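Local coordinates for protein rhamnosidase B (Bacillus sp., PDB 2OKX) that probably releases terminal alpha-L-rhamnose from glycosides by hydrolysis, with inversion at the anomeric carbon, as a family 78 glycoside hydrolase, at residues 72-77 against 195-200; 50-53 against 58-61. All blocks are in the same frame, centred on the assembly; numbering follows the deposited sequence.

Contact 1. Residues 72-77 against 195-200; sequences FYDSYD and IPFLTE
F197 lays its ring over one face of the Y76 ring in an offset stack, centroids 4.1 Å apart and planes only 10° from parallel. The stack pins the irregular loop between strands 189-192 and 201-203 onto strand 70-77, which runs inside the mixed sheet of the N-terminal beta-sandwich domain. The overlap is displaced along the rings: F197 CZ sits above the centre of the tyrosine ring, while Y76 CE2 lies nearer the rim of the phenylalanine. F197 CE1 lies 3.4 Å from Y76 CZ, and F197 CZ is equally close to Y76 CE2, so the overlapping parts of the rings are in van der Waals contact. F197 is the one residue of its loop segment to touch the strand, and its ring can reach it because CG is set anti to its own carbonyl carbon (chi1 -72°), with the side chain leaving the backbone toward the strand.

Two more strand residues border the rim of the phenylalanine. The D74 methylene comes in at the edge, in the ring plane, with CB 3.7 Å from F197 CE1, and the carboxylate is turned 71° from the ring. Beside CZ lies the backbone carbonyl of S75, its O 3.6 Å from F197 CZ, a packing contact with the ring edge. The polar ends on the strand side are engaged elsewhere: D74 OD1 forms a salt bridge with R193, S75 OG bonds to H43, and both D74 OD2 and Y76 OH bond to the hydroxyl of Y50. The bond to Y50 at one end and the phenylalanine over one face probably limit movement of the Y76 ring. Beyond the ring overlap, the phenol oxygen also packs against the phenylalanine, Y76 OH lying 3.5 Å from F197 CE1.

Contact 2. Residues 50-53 against 58-61; sequences YVLF and QVGR
Strands 50-53 and 58-61 run antiparallel, their axes 4.5 Å apart at the closest point, joined by two backbone bonds: L52 N to G60 O (2.9 Å) and V59 N to L52 O (2.7 Å). L52 and G60 form a hydrogen-bonded pair, but F53 already faces Q58, so the register slips by one and V59 is the extra residue of a beta bulge, its psi of -36° marking the kink. V51, F53, Q58 and R61 share one face of the hairpin. The Q58 chain, with CG anti to the backbone N (chi1 -165°), passes over one face of the F53 ring and brings NE2 to 3.8 Å from V51 CG1. V51 lies alongside R61, its CG2 3.8 Å from R61 NH1, while R61 NE makes a salt bridge to E200. On the L52 face, the Y50 ring reaches across the strand opposite, one face over R61 C; its hydroxyl bonds to D74. L52 CD2 packs beside V59 CB at 4.1 Å, and both side chains touch Y76. The arrangement is a bulged beta hairpin closing one edge of an antiparallel sheet in the N-terminal beta-sandwich domain.

In the fold
From the N terminus, contact 2 comes first and closes a short loop, pairing strands 49-54 and 57-62 across a tight turn. The chain then leaves the hairpin and enters strand 70-77, where contact 1 begins; its partner loop arrives 118 residues later, after strand 189-192. The two contacts are therefore in series, neither nested nor crossing, yet their centres are only about 10 Å apart. They meet at Y50 OH, which is probably hydrogen-bonded to D74 OD2 (2.5 Å) and Y76 OH (2.7 Å), linking the hairpin's sheet to the sheet holding strand 70-77. The charged tie from strand 57-62 to the loop of contact 1 gives a second link.

Contact 1. Residues 72-77 against 195-200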
# COMPACT_ATOMS: atom_id res chain seq x y z
N PHE A 72 18.13 -8.05 1.17
CA PHE A 72 18.40 -7.56 2.53
C PHE A 72 18.25 -8.65 3.59
O PHE A 72 17.28 -9.41 3.59
CB PHE A 72 17.45 -6.40 2.85
CG PHE A 72 17.85 -5.10 2.22
CD1 PHE A 72 18.88 -4.34 2.74
CD2 PHE A 72 17.17 -4.62 1.10
CE1 PHE A 72 19.24 -3.11 2.17
CE2 PHE A 72 17.51 -3.39 0.52
CZ PHE A 72 18.55 -2.64 1.06
N TYR A 73 19.20 -8.71 4.52
CA TYR A 73 19.14 -9.69 5.59
C TYR A 73 19.14 -8.99 6.94
O TYR A 73 19.74 -7.92 7.09
CB TYR A 73 20.30 -10.69 5.50
CG TYR A 73 21.67 -10.10 5.73
CD1 TYR A 73 22.19 -9.98 7.02
CD2 TYR A 73 22.47 -9.69 4.66
CE1 TYR A 73 23.48 -9.45 7.24
CE2 TYR A 73 23.74 -9.17 4.86
CZ TYR A 73 24.24 -9.05 6.15
OH TYR A 73 25.50 -8.54 6.35
N ASP A 74 18.47 -9.59 7.92
CA ASP A 74 18.36 -9.02 9.25
C ASP A 74 19.31 -9.67 10.24
O ASP A 74 19.62 -10.85 10.13
CB ASP A 74 16.93 -9.16 9.76
CG ASP A 74 15.92 -8.57 8.80
OD1 ASP A 74 16.14 -7.43 8.34
OD2 ASP A 74 14.91 -9.24 8.50
N SER A 75 19.77 -8.89 11.22
CA SER A 75 20.68 -9.38 12.25
C SER A 75 20.09 -9.07 13.63
O SER A 75 20.01 -7.91 14.03
CB SER A 75 22.05 -8.71 12.12
OG SER A 75 22.61 -8.92 10.83
N TYR A 76 19.69 -10.12 14.35
CA TYR A 76 19.12 -9.96 15.68
C TYR A 76 20.06 -10.36 16.80
O TYR A 76 20.79 -11.34 16.68
CB TYR A 76 17.86 -10.81 15.86
CG TYR A 76 16.73 -10.53 14.91
CD1 TYR A 76 16.73 -11.05 13.61
CD2 TYR A 76 15.65 -9.75 15.31
CE1 TYR A 76 15.67 -10.80 12.74
CE2 TYR A 76 14.58 -9.50 14.45
CZ TYR A 76 14.60 -10.03 13.17
OH TYR A 76 13.55 -9.77 12.31
N ASP A 77 20.04 -9.61 17.89
CA ASP A 77 20.83 -9.96 19.05
C ASP A 77 19.86 -10.85 19.83
O ASP A 77 18.88 -10.36 20.39
CB ASP A 77 21.17 -8.73 19.89
CG ASP A 77 22.00 -9.08 21.11
OD1 ASP A 77 21.74 -10.13 21.74
OD2 ASP A 77 22.91 -8.30 21.46
N ILE A 195 17.87 -0.24 8.03
CA ILE A 195 17.00 0.49 8.95
C ILE A 195 16.79 -0.36 10.20
O ILE A 195 16.99 -1.57 10.16
CB ILE A 195 15.58 0.78 8.37
CG1 ILE A 195 14.96 -0.51 7.83
CG2 ILE A 195 15.64 1.88 7.34
CD1 ILE A 195 13.45 -0.45 7.69
N PRO A 196 16.40 0.26 11.32
CA PRO A 196 16.18 -0.52 12.54
C PRO A 196 14.95 -1.39 12.34
O PRO A 196 14.32 -1.34 11.28
CB PRO A 196 15.98 0.56 13.60
CG PRO A 196 15.38 1.69 12.83
CD PRO A 196 16.21 1.70 11.56
N PHE A 197 14.61 -2.19 13.34
CA PHE A 197 13.45 -3.07 13.24
C PHE A 197 12.13 -2.34 13.47
O PHE A 197 12.09 -1.30 14.11
CB PHE A 197 13.58 -4.23 14.23
CG PHE A 197 14.64 -5.24 13.85
CD1 PHE A 197 14.53 -5.95 12.66
CD2 PHE A 197 15.74 -5.47 14.67
CE1 PHE A 197 15.51 -6.88 12.29
CE2 PHE A 197 16.72 -6.40 14.31
CZ PHE A 197 16.60 -7.11 13.12
N LEU A 198 11.05 -2.90 12.92
CA LEU A 198 9.74 -2.29 13.06
C LEU A 198 9.17 -2.56 14.45
O LEU A 198 9.64 -3.43 15.18
CB LEU A 198 8.77 -2.84 12.00
CG LEU A 198 9.17 -2.71 10.52
CD1 LEU A 198 7.96 -3.05 9.65
CD2 LEU A 198 9.64 -1.30 10.23
N THR A 199 8.16 -1.79 14.82
CA THR A 199 7.51 -1.96 16.11
C THR A 199 6.50 -3.08 15.96
O THR A 199 6.23 -3.56 14.86
CB THR A 199 6.70 -0.72 16.51
OG1 THR A 199 5.55 -0.62 15.66
CG2 THR A 199 7.51 0.55 16.40
N GLU A 200 5.96 -3.52 17.08
CA GLU A 200 4.90 -4.50 17.09
C GLU A 200 4.29 -4.38 18.47
O GLU A 200 4.84 -4.87 19.46
CB GLU A 200 5.41 -5.93 16.82
CG GLU A 200 4.24 -6.93 16.73
CD GLU A 200 4.51 -8.13 15.82
OE1 GLU A 200 3.83 -9.16 16.00
OE2 GLU A 200 5.39 -8.04 14.93

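Contact 2. Residues 50-53 against 58-61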
# COMPACT_ATOMS: atom_id res chain seq x y z
N TYR A 50 9.50 -13.93 6.24
CA TYR A 50 9.63 -14.87 7.34
C TYR A 50 9.14 -14.34 8.69
O TYR A 50 8.98 -13.14 8.88
CB TYR A 50 11.10 -15.27 7.53
CG TYR A 50 11.94 -14.18 8.17
CD1 TYR A 50 12.68 -13.29 7.39
CD2 TYR A 50 11.96 -14.01 9.55
CE1 TYR A 50 13.40 -12.25 7.98
CE2 TYR A 50 12.68 -12.97 10.15
CZ TYR A 50 13.40 -12.10 9.36
OH TYR A 50 14.08 -11.06 9.94
N VAL A 51 8.91 -15.28 9.61
CA VAL A 51 8.53 -14.99 10.99
C VAL A 51 9.52 -15.84 11.79
O VAL A 51 9.53 -17.07 11.68
CB VAL A 51 7.10 -15.43 11.32
CG1 VAL A 51 6.83 -15.17 12.80
CG2 VAL A 51 6.09 -14.66 10.46
N LEU A 52 10.35 -15.18 12.60
CA LEU A 52 11.38 -15.87 13.38
C LEU A 52 11.03 -16.17 14.84
O LEU A 52 10.51 -15.32 15.56
CB LEU A 52 12.67 -15.04 13.35
CG LEU A 52 13.82 -15.49 14.26
CD1 LEU A 52 14.38 -16.82 13.77
CD2 LEU A 52 14.91 -14.41 14.28
N PHE A 53 11.35 -17.40 15.25
CA PHE A 53 11.11 -17.86 16.62
C PHE A 53 12.42 -18.41 17.19
O PHE A 53 13.14 -19.16 16.53
CB PHE A 53 10.07 -18.98 16.66
CG PHE A 53 8.71 -18.57 16.19
CD1 PHE A 53 8.39 -18.58 14.84
CD2 PHE A 53 7.72 -18.22 17.11
CE1 PHE A 53 7.12 -18.23 14.40
CE2 PHE A 53 6.44 -17.87 16.68
CZ PHE A 53 6.14 -17.88 15.33
N GLN A 58 8.59 -15.58 19.56
CA GLN A 58 8.62 -14.86 18.29
C GLN A 58 9.54 -13.66 18.46
O GLN A 58 9.32 -12.80 19.31
CB GLN A 58 7.22 -14.39 17.92
CG GLN A 58 7.10 -13.95 16.47
CD GLN A 58 5.79 -13.25 16.18
OE1 GLN A 58 5.67 -12.04 16.36
NE2 GLN A 58 4.80 -14.02 15.75
N VAL A 59 10.58 -13.61 17.64
CA VAL A 59 11.56 -12.53 17.73
C VAL A 59 11.40 -11.41 16.70
O VAL A 59 11.64 -10.24 17.02
CB VAL A 59 12.99 -13.10 17.64
CG1 VAL A 59 14.00 -11.98 17.57
CG2 VAL A 59 13.27 -13.98 18.85
N GLY A 60 11.01 -11.74 15.48
CA GLY A 60 10.87 -10.71 14.47
C GLY A 60 10.26 -11.19 13.17
O GLY A 60 9.90 -12.36 13.02
N ARG A 61 10.14 -10.26 12.22
CA ARG A 61 9.57 -10.52 10.90
C ARG A 61 10.43 -9.81 9.86
O ARG A 61 11.09 -8.82 10.16
CB ARG A 61 8.14 -9.97 10.81
CG ARG A 61 7.17 -10.49 11.86
CD ARG A 61 5.85 -9.70 11.81
NE ARG A 61 4.96 -10.04 12.91
CZ ARG A 61 4.10 -11.06 12.91
NH1 ARG A 61 4.01 -11.85 11.85
NH2 ARG A 61 3.34 -11.29 13.97